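Local coordinates for protein galactose mutarotase related enzyme (Lactobacillus acidophilus, PDB 3DCD) that probably binds carbohydrate and may act as a sugar isomerase of the aldose 1-epimerase (galactose mutarotase) family, at residues K11-D16 with E20-K25; D59-T62 with T67-L70; S217-T220 with F225-N228; E40-H45 with G238-Y243; E123-V128 with W230-P235. All blocks are in the same frame, centred on the assembly; numbering follows the deposited sequence.

Contact 1 of 5, residues K11-D16 with E20-K25; sequences KVVISD and EIQSVK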
# COMPACT_ATOMS: atom_id res chain seq x y z
N LYS A 11 -1.18 -3.51 19.22
CA LYS A 11 -0.06 -4.45 19.15
C LYS A 11 0.05 -4.90 17.70
O LYS A 11 -0.94 -5.35 17.10
CB LYS A 11 -0.27 -5.65 20.07
CG LYS A 11 0.86 -6.69 20.07
CD LYS A 11 0.54 -7.84 21.00
CE LYS A 11 1.75 -8.74 21.24
NZ LYS A 11 1.50 -9.77 22.33
N VAL A 12 1.26 -4.79 17.16
CA VAL A 12 1.49 -4.97 15.73
C VAL A 12 2.54 -6.05 15.56
O VAL A 12 3.59 -6.02 16.22
CB VAL A 12 1.99 -3.66 15.06
CG1 VAL A 12 2.17 -3.87 13.54
CG2 VAL A 12 1.01 -2.50 15.32
N VAL A 13 2.25 -7.00 14.67
CA VAL A 13 3.20 -8.05 14.34
C VAL A 13 3.61 -7.90 12.88
O VAL A 13 2.75 -7.77 12.01
CB VAL A 13 2.60 -9.46 14.55
CG1 VAL A 13 3.63 -10.53 14.14
CG2 VAL A 13 2.16 -9.67 15.99
N ILE A 14 4.91 -7.95 12.62
CA ILE A 14 5.43 -7.73 11.27
C ILE A 14 6.50 -8.79 10.92
O ILE A 14 7.33 -9.13 11.76
CB ILE A 14 6.06 -6.34 11.14
CG1 ILE A 14 5.11 -5.27 11.70
CG2 ILE A 14 6.41 -6.04 9.68
CD1 ILE A 14 5.80 -4.17 12.42
N SER A 15 6.47 -9.27 9.68
CA SER A 15 7.41 -10.30 9.22
C SER A 15 8.59 -9.68 8.50
O SER A 15 8.43 -8.70 7.76
CB SER A 15 6.71 -11.29 8.27
OG SER A 15 7.64 -12.25 7.75
N ASP A 16 9.77 -10.26 8.68
CA ASP A 16 10.91 -9.80 7.92
C ASP A 16 10.81 -10.21 6.45
O ASP A 16 11.56 -9.71 5.60
CB ASP A 16 12.23 -10.24 8.56
CG ASP A 16 12.35 -11.75 8.70
OD1 ASP A 16 11.43 -12.51 8.34
OD2 ASP A 16 13.40 -12.19 9.18
N GLU A 20 6.37 -7.15 6.06
CA GLU A 20 4.92 -7.11 5.90
C GLU A 20 4.20 -7.23 7.23
O GLU A 20 4.46 -8.16 8.01
CB GLU A 20 4.43 -8.24 4.98
CG GLU A 20 2.94 -8.22 4.75
CD GLU A 20 2.40 -9.51 4.10
OE1 GLU A 20 2.86 -10.63 4.43
OE2 GLU A 20 1.48 -9.38 3.27
N ILE A 21 3.29 -6.29 7.49
CA ILE A 21 2.43 -6.37 8.68
C ILE A 21 1.62 -7.66 8.59
O ILE A 21 1.02 -7.93 7.55
CB ILE A 21 1.49 -5.17 8.75
CG1 ILE A 21 2.27 -3.89 9.05
CG2 ILE A 21 0.38 -5.39 9.80
CD1 ILE A 21 1.39 -2.63 8.84
N GLN A 22 1.64 -8.46 9.66
CA GLN A 22 0.85 -9.70 9.75
C GLN A 22 -0.44 -9.49 10.52
O GLN A 22 -1.44 -10.17 10.27
CB GLN A 22 1.65 -10.81 10.47
CG GLN A 22 3.00 -11.11 9.86
CD GLN A 22 2.85 -11.55 8.43
OE1 GLN A 22 2.40 -12.65 8.16
NE2 GLN A 22 3.20 -10.67 7.50
N SER A 23 -0.40 -8.58 11.49
CA SER A 23 -1.48 -8.43 12.46
C SER A 23 -1.44 -7.07 13.13
O SER A 23 -0.37 -6.59 13.47
CB SER A 23 -1.34 -9.53 13.53
OG SER A 23 -2.23 -9.33 14.62
N VAL A 24 -2.60 -6.46 13.32
CA VAL A 24 -2.73 -5.25 14.17
C VAL A 24 -3.94 -5.50 15.05
O VAL A 24 -5.03 -5.72 14.54
CB VAL A 24 -2.99 -3.97 13.35
CG1 VAL A 24 -3.33 -2.78 14.26
CG2 VAL A 24 -1.80 -3.64 12.42
N LYS A 25 -3.75 -5.48 16.36
CA LYS A 25 -4.84 -5.73 17.28
C LYS A 25 -5.00 -4.60 18.29
O LYS A 25 -4.01 -4.06 18.79
CB LYS A 25 -4.62 -7.04 18.02
CG LYS A 25 -4.95 -8.28 17.22
CD LYS A 25 -4.75 -9.49 18.12
CE LYS A 25 -3.99 -10.57 17.38
NZ LYS A 25 -4.03 -11.87 18.15
O HOH W 1 -1.19 -8.02 16.92
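Val13 O receives two backbone donors from the facing strand, Gln22 N at 2.7 Å and Ser23 N at a longer 3.3 Å. This is a classic beta bulge: Gln22 and Ser23 together oppose Val13, and the antiparallel pairing moves on by one residue. Before it, Val12 and Val24 stand side by side, with Val12 CG1 4.1 Å from Val24 CG2; beyond it, Ile14 CG1 meets Ile21 CG1 at 4.1 Å. These branched, apolar residues suit the buried face, where strand 109-118 contributes Leu117 and Tyr115. The other face carries Lys11, Val13, Ser23 and Lys25; a water there donates to Lys11 O and Ser23 OG, and Ser23 OG also hydrogen-bonds to Glu32 OE1. Gln22 folds back at chi2 (-59°), which brings NE2 within 2.9 Å of Glu20 O and 3.1 Å of Glu20 OE1, both near its amide plane. Ser15 N approaches Glu20 O from the opposite face of that carbonyl, at 2.8 Å. Glu20 OE2 is engaged by the backbone N-H groups of His45 and Ala46. The bulge thus costs no hydrogen bonding at Val13, and a long polar glutamine secures the neighbouring carbonyl while the valine and isoleucine pairs pack on the buried face.

Contact 2 of 5, residues D59-T62 with T67-L70; sequences DEYT and TYHL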
# COMPACT_ATOMS: atom_id res chain seq x y z
N ASP A 59 4.96 -7.68 -18.32
CA ASP A 59 5.86 -7.80 -17.17
C ASP A 59 7.31 -7.53 -17.55
O ASP A 59 8.21 -8.25 -17.11
CB ASP A 59 5.72 -9.18 -16.50
CG ASP A 59 4.31 -9.46 -16.06
OD1 ASP A 59 3.77 -8.64 -15.29
OD2 ASP A 59 3.72 -10.47 -16.52
N GLU A 60 7.54 -6.50 -18.36
CA GLU A 60 8.88 -6.18 -18.80
C GLU A 60 9.08 -4.69 -19.10
O GLU A 60 8.14 -3.94 -19.28
CB GLU A 60 9.27 -7.04 -20.03
CG GLU A 60 8.50 -6.69 -21.29
CD GLU A 60 8.90 -7.53 -22.49
OE1 GLU A 60 9.26 -8.73 -22.32
OE2 GLU A 60 8.83 -7.00 -23.61
N TYR A 61 10.34 -4.29 -19.12
CA TYR A 61 10.73 -2.94 -19.44
C TYR A 61 12.11 -2.98 -20.06
O TYR A 61 12.81 -4.00 -19.98
CB TYR A 61 10.72 -2.05 -18.20
CG TYR A 61 11.76 -2.40 -17.14
CD1 TYR A 61 13.03 -1.81 -17.15
CD2 TYR A 61 11.46 -3.29 -16.10
CE1 TYR A 61 13.98 -2.12 -16.19
CE2 TYR A 61 12.40 -3.59 -15.12
CZ TYR A 61 13.65 -3.00 -15.17
OH TYR A 61 14.60 -3.30 -14.22
N THR A 62 12.51 -1.87 -20.67
CA THR A 62 13.88 -1.75 -21.16
C THR A 62 14.57 -0.63 -20.41
O THR A 62 13.94 0.34 -19.97
CB THR A 62 13.97 -1.51 -22.70
OG1 THR A 62 13.33 -0.27 -23.05
CG2 THR A 62 13.33 -2.67 -23.47
N THR A 67 16.59 -5.48 -22.04
CA THR A 67 15.27 -5.88 -21.54
C THR A 67 15.36 -6.61 -20.20
O THR A 67 16.15 -7.54 -20.04
CB THR A 67 14.48 -6.74 -22.57
OG1 THR A 67 14.45 -6.06 -23.83
CG2 THR A 67 13.04 -7.00 -22.09
N TYR A 68 14.52 -6.18 -19.27
CA TYR A 68 14.39 -6.79 -17.96
C TYR A 68 12.96 -7.28 -17.73
O TYR A 68 12.02 -6.76 -18.32
CB TYR A 68 14.72 -5.75 -16.89
CG TYR A 68 16.14 -5.28 -16.96
CD1 TYR A 68 16.50 -4.19 -17.76
CD2 TYR A 68 17.13 -5.94 -16.25
CE1 TYR A 68 17.81 -3.77 -17.83
CE2 TYR A 68 18.45 -5.51 -16.32
CZ TYR A 68 18.78 -4.43 -17.10
OH TYR A 68 20.10 -4.01 -17.17
N HIS A 69 12.81 -8.25 -16.82
CA HIS A 69 11.53 -8.86 -16.53
C HIS A 69 11.22 -8.73 -15.05
O HIS A 69 11.99 -9.15 -14.19
CB HIS A 69 11.54 -10.32 -16.99
CG HIS A 69 11.96 -10.46 -18.43
ND1 HIS A 69 11.07 -10.33 -19.47
CD2 HIS A 69 13.17 -10.64 -18.99
CE1 HIS A 69 11.71 -10.47 -20.61
NE2 HIS A 69 12.99 -10.65 -20.35
N LEU A 70 10.09 -8.10 -14.76
CA LEU A 70 9.73 -7.77 -13.40
C LEU A 70 8.22 -7.86 -13.26
O LEU A 70 7.49 -7.26 -14.03
CB LEU A 70 10.21 -6.36 -13.04
CG LEU A 70 10.11 -5.93 -11.57
CD1 LEU A 70 10.92 -6.89 -10.67
CD2 LEU A 70 10.55 -4.50 -11.40
O HOH W 2 4.85 -6.33 -14.24
O HOH W 3 8.34 -10.76 -18.67
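The beta hairpin made by strands 60-63 and 66-69 is a two-stranded antiparallel unit, and Tyr61 and Tyr68 form its hydrogen-bonded pair. Tyr68 N gives Tyr61 O a bond of 2.9 Å, and Tyr61 N returns one of 3.1 Å to Tyr68 O. Their side chains share one face of the hairpin. With chi1 at 66°, CG of Tyr61 lies between its own backbone N and carbonyl carbon, and the ring is laid over the partner strand, where Tyr68 CB packs against its face, 3.4 Å from Tyr61 CZ. This CH-pi contact is the main overlap; the rings, with planes 18° apart, are slid so that only their near rims touch. Leu70 CB fills in at the edge of the Tyr61 ring. Tyrosine suits position 61 because its ring packs in this buried place while its hydroxyl still reaches Val104 O. Polar residues suit the more exposed other face, where Glu60 OE1 lies 3.5 Å from His69 CE1 at the imidazole edge. At the open end Leu70 N donates to Asp59 O at 3.0 Å, one water joins Asp59 OD1 to Leu70 O, and another joins Asp59 O to His69 ND1. Asp59 also forms a salt bridge with Arg55. Outside the hairpin, Val104 belongs to helix 99-104, Pro106 packs on both tyrosines, and the backbone of Thr62 bonds to Gly266 and Leu268.

Contact 3 of 5, residues S217-T220 with F225-N228; sequences SLRT and FHVN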
# COMPACT_ATOMS: atom_id res chain seq x y z
N SER A 217 -10.91 7.48 5.05
CA SER A 217 -11.51 6.87 6.24
C SER A 217 -12.37 5.70 5.84
O SER A 217 -13.27 5.85 5.01
CB SER A 217 -12.44 7.85 6.99
OG SER A 217 -11.74 8.97 7.47
N LEU A 218 -12.11 4.58 6.47
CA LEU A 218 -12.94 3.40 6.32
C LEU A 218 -13.79 3.23 7.58
O LEU A 218 -13.26 3.11 8.69
CB LEU A 218 -12.04 2.20 6.05
CG LEU A 218 -12.67 0.82 6.17
CD1 LEU A 218 -13.63 0.60 5.01
CD2 LEU A 218 -11.51 -0.18 6.16
N ARG A 219 -15.11 3.27 7.39
CA ARG A 219 -16.07 3.32 8.49
C ARG A 219 -17.35 2.53 8.20
O ARG A 219 -17.54 2.00 7.11
CB ARG A 219 -16.48 4.78 8.74
CG ARG A 219 -15.39 5.57 9.44
CD ARG A 219 -15.36 7.00 8.98
NE ARG A 219 -16.53 7.71 9.44
CZ ARG A 219 -16.67 8.23 10.65
NH1 ARG A 219 -15.69 8.12 11.55
NH2 ARG A 219 -17.80 8.88 10.97
N THR A 220 -18.20 2.44 9.22
CA THR A 220 -19.55 1.93 9.11
C THR A 220 -20.41 2.71 10.08
O THR A 220 -19.97 3.05 11.19
CB THR A 220 -19.64 0.42 9.41
OG1 THR A 220 -21.01 0.02 9.36
CG2 THR A 220 -19.05 0.06 10.80
N PHE A 225 -16.26 1.22 14.42
CA PHE A 225 -15.16 0.80 13.57
C PHE A 225 -14.70 1.93 12.64
O PHE A 225 -15.50 2.53 11.92
CB PHE A 225 -15.54 -0.44 12.76
CG PHE A 225 -14.50 -0.84 11.73
CD1 PHE A 225 -13.39 -1.56 12.10
CD2 PHE A 225 -14.65 -0.46 10.39
CE1 PHE A 225 -12.42 -1.93 11.15
CE2 PHE A 225 -13.70 -0.82 9.45
CZ PHE A 225 -12.58 -1.56 9.83
N HIS A 226 -13.40 2.18 12.63
CA HIS A 226 -12.85 3.30 11.89
C HIS A 226 -11.37 3.05 11.68
O HIS A 226 -10.61 2.95 12.64
CB HIS A 226 -13.10 4.60 12.67
CG HIS A 226 -12.64 5.85 11.98
ND1 HIS A 226 -12.29 5.89 10.65
CD2 HIS A 226 -12.51 7.11 12.44
CE1 HIS A 226 -11.93 7.12 10.32
NE2 HIS A 226 -12.05 7.88 11.39
N VAL A 227 -10.98 2.89 10.42
CA VAL A 227 -9.58 2.84 10.04
C VAL A 227 -9.32 4.09 9.19
O VAL A 227 -10.00 4.34 8.20
CB VAL A 227 -9.24 1.56 9.26
CG1 VAL A 227 -7.86 1.68 8.64
CG2 VAL A 227 -9.31 0.34 10.19
N ASN A 228 -8.34 4.88 9.61
CA ASN A 228 -7.98 6.09 8.89
C ASN A 228 -6.59 6.00 8.29
O ASN A 228 -5.64 5.61 8.99
CB ASN A 228 -8.10 7.28 9.82
CG ASN A 228 -8.41 8.53 9.09
OD1 ASN A 228 -7.56 9.09 8.38
ND2 ASN A 228 -9.65 8.99 9.22
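Leu218 and Val227 exchange the two backbone bonds that hold this pairing together. Leu218 N reaches Val227 O at 2.7 Å, and Val227 N reaches Leu218 O at 2.9 Å. The same two carbonyls are brushed by CA-H groups, Leu218 O by His226 CA at 3.2 Å and Val227 O by Ser217 CA. Toward the turn the accounting changes: Thr220 N is buried here without a partner, although its hydroxyl OG1 bonds to Asp158 O and Lys222 N, and Phe225 N is taken by Asn223 OD1. The strands form a beta hairpin, 214-220 with 226-232, inside the large antiparallel sheet, so their outer backbone groups are also used: Ser217 and Arg219 pair with strand 159-164, His226 and Asn228 with strand 282-292. On the face of Leu218 and Val227, Leu218 CG abuts the edge of the Phe225 ring, 3.8 Å from CE2, an apolar fit for a buried position. On the other, Arg219 bends at chi2 and chi3 so that its aliphatic CD lies over the imidazole of His226, 3.9 Å from the ring centroid. Its guanidinium stands nearly upright to that ring, 83° between planes, with NH1 above the face, while NE makes a weak hydrogen bond to Tyr160 OH. Ser217 OG sits at the imidazole edge, 3.4 Å from His226 CE1; Asn228 ND2 lies 2.7 Å from Ser217 OG, but at an angle too poor for a hydrogen bond.

Contact 4 of 5, residues E40-H45 with G238-Y243; sequences EIWGRH and GIWSQY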
# COMPACT_ATOMS: atom_id res chain seq x y z
N GLU A 40 -7.48 -18.70 -0.41
CA GLU A 40 -8.61 -18.95 -1.29
C GLU A 40 -9.06 -17.68 -1.97
O GLU A 40 -9.73 -17.73 -3.01
CB GLU A 40 -9.76 -19.58 -0.49
CG GLU A 40 -9.42 -20.97 0.05
CD GLU A 40 -9.56 -22.09 -0.99
OE1 GLU A 40 -9.96 -21.81 -2.13
OE2 GLU A 40 -9.28 -23.25 -0.64
N ILE A 41 -8.69 -16.53 -1.39
CA ILE A 41 -9.14 -15.23 -1.88
C ILE A 41 -7.95 -14.37 -2.32
O ILE A 41 -7.86 -13.92 -3.48
CB ILE A 41 -9.92 -14.46 -0.78
CG1 ILE A 41 -11.10 -15.28 -0.23
CG2 ILE A 41 -10.37 -13.08 -1.28
CD1 ILE A 41 -12.22 -15.56 -1.23
N TRP A 42 -7.04 -14.12 -1.37
CA TRP A 42 -5.87 -13.28 -1.60
C TRP A 42 -4.86 -13.57 -0.50
O TRP A 42 -5.08 -13.23 0.66
CB TRP A 42 -6.26 -11.77 -1.64
CG TRP A 42 -5.04 -10.87 -1.81
CD1 TRP A 42 -4.07 -10.97 -2.77
CD2 TRP A 42 -4.67 -9.75 -0.99
NE1 TRP A 42 -3.13 -9.97 -2.60
CE2 TRP A 42 -3.48 -9.21 -1.52
CE3 TRP A 42 -5.25 -9.14 0.13
CZ2 TRP A 42 -2.83 -8.12 -0.95
CZ3 TRP A 42 -4.62 -8.04 0.69
CH2 TRP A 42 -3.41 -7.53 0.14
N GLY A 43 -3.78 -14.27 -0.86
CA GLY A 43 -2.89 -14.86 0.13
C GLY A 43 -1.78 -13.95 0.61
O GLY A 43 -0.65 -14.42 0.87
N ARG A 44 -2.07 -12.65 0.72
CA ARG A 44 -1.14 -11.69 1.32
C ARG A 44 -1.89 -10.87 2.35
O ARG A 44 -3.11 -10.86 2.33
CB ARG A 44 -0.50 -10.79 0.24
CG ARG A 44 0.38 -11.59 -0.74
CD ARG A 44 1.19 -10.72 -1.70
NE ARG A 44 1.99 -11.56 -2.62
CZ ARG A 44 3.16 -12.12 -2.32
NH1 ARG A 44 3.72 -11.96 -1.12
NH2 ARG A 44 3.78 -12.87 -3.24
N HIS A 45 -1.17 -10.23 3.28
CA HIS A 45 -1.80 -9.34 4.26
C HIS A 45 -1.76 -7.86 3.86
O HIS A 45 -2.79 -7.15 3.93
CB HIS A 45 -1.06 -9.40 5.60
CG HIS A 45 -1.12 -10.72 6.29
ND1 HIS A 45 -0.17 -11.70 6.08
CD2 HIS A 45 -1.97 -11.20 7.22
CE1 HIS A 45 -0.45 -12.74 6.85
NE2 HIS A 45 -1.51 -12.45 7.58
N GLY A 238 -4.77 3.75 -4.34
CA GLY A 238 -5.64 2.73 -4.92
C GLY A 238 -6.52 2.11 -3.85
O GLY A 238 -6.07 1.87 -2.73
N ILE A 239 -7.78 1.87 -4.20
CA ILE A 239 -8.72 1.15 -3.34
C ILE A 239 -9.08 -0.14 -4.07
O ILE A 239 -9.49 -0.09 -5.24
CB ILE A 239 -10.06 1.94 -3.06
CG1 ILE A 239 -9.83 3.45 -2.82
CG2 ILE A 239 -10.86 1.28 -1.91
CD1 ILE A 239 -8.98 3.82 -1.60
N TRP A 240 -8.95 -1.29 -3.40
CA TRP A 240 -9.12 -2.57 -4.08
C TRP A 240 -9.60 -3.66 -3.12
O TRP A 240 -9.21 -3.69 -1.96
CB TRP A 240 -7.78 -2.99 -4.72
CG TRP A 240 -7.72 -4.40 -5.31
CD1 TRP A 240 -8.14 -4.81 -6.56
CD2 TRP A 240 -7.23 -5.58 -4.66
NE1 TRP A 240 -7.92 -6.17 -6.72
CE2 TRP A 240 -7.36 -6.66 -5.57
CE3 TRP A 240 -6.68 -5.82 -3.39
CZ2 TRP A 240 -6.98 -7.96 -5.24
CZ3 TRP A 240 -6.30 -7.12 -3.06
CH2 TRP A 240 -6.45 -8.17 -3.99
N SER A 241 -10.42 -4.57 -3.64
CA SER A 241 -10.62 -5.86 -2.98
C SER A 241 -10.74 -6.92 -4.08
O SER A 241 -10.91 -6.57 -5.26
CB SER A 241 -11.84 -5.81 -2.07
OG SER A 241 -11.90 -6.97 -1.24
N GLN A 242 -10.65 -8.20 -3.71
CA GLN A 242 -10.59 -9.29 -4.71
C GLN A 242 -11.90 -9.41 -5.46
O GLN A 242 -12.97 -9.11 -4.92
CB GLN A 242 -10.20 -10.63 -4.04
CG GLN A 242 -9.81 -11.76 -5.02
CD GLN A 242 -8.69 -11.35 -5.95
OE1 GLN A 242 -8.92 -10.71 -6.96
NE2 GLN A 242 -7.47 -11.71 -5.60
N TYR A 243 -11.80 -9.83 -6.73
CA TYR A 243 -12.93 -10.06 -7.61
C TYR A 243 -12.44 -11.02 -8.71
O TYR A 243 -11.31 -10.88 -9.17
CB TYR A 243 -13.40 -8.74 -8.25
CG TYR A 243 -14.68 -8.88 -9.04
CD1 TYR A 243 -14.66 -9.28 -10.38
CD2 TYR A 243 -15.92 -8.62 -8.44
CE1 TYR A 243 -15.82 -9.43 -11.10
CE2 TYR A 243 -17.10 -8.76 -9.16
CZ TYR A 243 -17.05 -9.17 -10.49
OH TYR A 243 -18.21 -9.31 -11.21
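Trp240 drives the edge of its six-membered ring into the face of Trp42, a T-shaped pair with planes at 81°. The leading atoms are CZ3 and CH2: Trp240 CZ3 lies 3.7 Å from Trp42 CD2, over the middle of the indole, and Trp240 CH2 is equally close to Trp42 CG. Both tryptophans carry CG opposite their backbone nitrogen (chi1 177° for Trp42), which swings the two indoles out from their own backbones to meet between them. The opposite face of Trp42 is approached by Arg44 O, 3.5 Å above the indole plane, so both faces are covered, the second near the rim; the rings of Trp35 and His143 meet it too. Beside the pair, Gln242 and Ile41 slide past each other in opposite directions, Ile41 CG2 touching Gln242 CB at 3.7 Å. A bend at chi2 turns the glutamine amide toward the loop, where NE2 donates to Ile41 O at 3.1 Å. Its OE1 accepts Tyr243 N at 3.0 Å on a lone pair. Glutamine suits this place because one planar group can donate across to the loop and accept from the backbone of its own segment. The contact ties the loop between strands 20-26 and 48-49 to the end of strand 236-240. With both ends of the amide engaged, its rotation is fixed, and the slightly positive ring hydrogens of Trp240 probably find the electron-rich face of Trp42 attractive.

Contact 5 of 5, residues E123-V128 with W230-P235; sequences EENFSV and WTRDAP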
# COMPACT_ATOMS: atom_id res chain seq x y z
N GLU A 123 2.78 4.31 11.79
CA GLU A 123 3.44 4.82 10.59
C GLU A 123 4.08 3.68 9.81
O GLU A 123 4.64 2.75 10.41
CB GLU A 123 4.53 5.82 10.97
CG GLU A 123 4.02 7.10 11.59
CD GLU A 123 5.12 8.13 11.80
OE1 GLU A 123 6.33 7.81 11.63
OE2 GLU A 123 4.77 9.27 12.16
N GLU A 124 4.01 3.78 8.48
CA GLU A 124 4.76 2.90 7.59
C GLU A 124 5.59 3.84 6.70
O GLU A 124 5.05 4.51 5.83
CB GLU A 124 3.82 2.05 6.74
CG GLU A 124 4.54 1.22 5.64
CD GLU A 124 3.61 0.18 5.00
OE1 GLU A 124 2.60 -0.22 5.63
OE2 GLU A 124 3.90 -0.25 3.87
N ASN A 125 6.89 3.90 6.97
CA ASN A 125 7.73 4.93 6.36
C ASN A 125 8.72 4.28 5.42
O ASN A 125 9.37 3.30 5.79
CB ASN A 125 8.51 5.72 7.42
CG ASN A 125 7.61 6.35 8.48
OD1 ASN A 125 7.84 6.20 9.69
ND2 ASN A 125 6.60 7.05 8.04
N PHE A 126 8.86 4.86 4.23
CA PHE A 126 9.80 4.36 3.23
C PHE A 126 11.02 5.28 3.11
O PHE A 126 10.88 6.51 3.09
CB PHE A 126 9.12 4.29 1.87
CG PHE A 126 7.88 3.43 1.85
CD1 PHE A 126 7.91 2.11 2.36
CD2 PHE A 126 6.69 3.92 1.33
CE1 PHE A 126 6.75 1.31 2.34
CE2 PHE A 126 5.53 3.13 1.30
CZ PHE A 126 5.57 1.82 1.79
N SER A 127 12.19 4.67 3.01
CA SER A 127 13.40 5.38 2.72
C SER A 127 14.14 4.60 1.65
O SER A 127 14.41 3.41 1.83
CB SER A 127 14.26 5.51 3.97
OG SER A 127 15.58 5.88 3.63
N VAL A 128 14.46 5.27 0.54
CA VAL A 128 15.25 4.65 -0.53
C VAL A 128 16.54 5.48 -0.73
O VAL A 128 16.47 6.68 -0.93
CB VAL A 128 14.44 4.61 -1.86
CG1 VAL A 128 15.23 3.96 -2.98
CG2 VAL A 128 13.12 3.85 -1.65
N TRP A 230 -3.73 8.21 6.43
CA TRP A 230 -3.23 9.52 6.03
C TRP A 230 -2.13 9.26 4.99
O TRP A 230 -1.11 8.61 5.29
CB TRP A 230 -2.66 10.25 7.24
CG TRP A 230 -3.64 10.34 8.39
CD1 TRP A 230 -4.11 9.30 9.17
CD2 TRP A 230 -4.25 11.52 8.91
NE1 TRP A 230 -4.99 9.76 10.11
CE2 TRP A 230 -5.09 11.13 9.99
CE3 TRP A 230 -4.16 12.88 8.58
CZ2 TRP A 230 -5.85 12.04 10.73
CZ3 TRP A 230 -4.92 13.80 9.32
CH2 TRP A 230 -5.75 13.38 10.39
N THR A 231 -2.33 9.75 3.76
CA THR A 231 -1.46 9.36 2.64
C THR A 231 -0.33 10.35 2.41
O THR A 231 0.43 10.22 1.44
CB THR A 231 -2.27 9.23 1.34
OG1 THR A 231 -2.97 10.45 1.10
CG2 THR A 231 -3.31 8.06 1.45
N ARG A 232 -0.23 11.35 3.30
CA ARG A 232 0.82 12.36 3.22
C ARG A 232 0.91 12.89 1.77
O ARG A 232 -0.10 13.32 1.21
CB ARG A 232 2.14 11.78 3.73
CG ARG A 232 2.04 11.25 5.18
CD ARG A 232 3.42 10.88 5.75
NE ARG A 232 3.31 9.97 6.89
CZ ARG A 232 4.29 9.16 7.28
NH1 ARG A 232 5.45 9.16 6.64
NH2 ARG A 232 4.12 8.36 8.32
N ASP A 233 2.09 12.84 1.16
CA ASP A 233 2.26 13.40 -0.17
C ASP A 233 2.10 12.39 -1.32
O ASP A 233 2.56 12.65 -2.44
CB ASP A 233 3.60 14.13 -0.28
CG ASP A 233 4.81 13.21 -0.06
OD1 ASP A 233 4.68 12.00 0.26
OD2 ASP A 233 5.94 13.74 -0.22
N ALA A 234 1.48 11.24 -1.06
CA ALA A 234 1.29 10.26 -2.15
C ALA A 234 0.53 10.94 -3.29
O ALA A 234 -0.49 11.60 -3.04
CB ALA A 234 0.52 9.03 -1.66
N PRO A 235 1.02 10.82 -4.54
CA PRO A 235 0.27 11.38 -5.66
C PRO A 235 -0.94 10.53 -6.08
O PRO A 235 -1.76 11.01 -6.87
CB PRO A 235 1.30 11.43 -6.78
CG PRO A 235 2.24 10.30 -6.47
CD PRO A 235 2.29 10.21 -4.97
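A polar contact between side chains at the surface brings Arg232, in the turn from Thr231 to Ala234, against Glu123 and Asn125 of strand 121-130. The backbones stay well apart: Glu123 CA and Trp230 CA are 9.3 Å from each other, Asn125 CA and Arg232 CA 10.6 Å. Strand 282-292 runs between them in the large antiparallel sheet, and the long side chain of Arg232 spans the gap. Arginine does so with its chain extended from CG to NE, crossing the glutamate and the asparagine at about a right angle. Glu123 lies beside the guanidinium edge, its CG 3.5 Å from Arg232 NH2. The carboxylate does not meet an N-H squarely: Glu123 OE2 is 4.0 Å from Arg232 NH2 and well out of the guanidinium plane, a long salt bridge of charge alone. The side-chain amide of Asn125 lies by NH1 and NH2, near the guanidinium plane. Arg232 holds the second position of a type II' beta turn, closed by Ala234 N donating to Thr231 O at 2.9 Å; its phi of 47° is less common for a residue with a side chain. Glu123 OE1 accepts from Asn116 ND2, and Arg232 NH2 bonds to Ser288 OG on the intervening strand.

From the N terminus, contact 1 closes first, a tight hairpin within the three-stranded sheet. Contact 4 then opens at residues 40-45 and does not close until 238-243, joining the loop after strand 20-26 to strand 236-240 of the six-stranded sheet; its long loop encloses contacts 2, 3 and 5. Contact 2 is a local hairpin early in that loop. Contact 5 opens next, reaching across strand 282-292 in the nine-stranded sheet, and contact 3 forms within its span; both use strand 226-232. No two contacts cross. Contact 1 touches contact 4 at residues 44-45 and packs Ile21 on Glu124 of contact 5, while contacts 2 and 3 lie on opposite sides of the chain's centre, about 38 Å between centres.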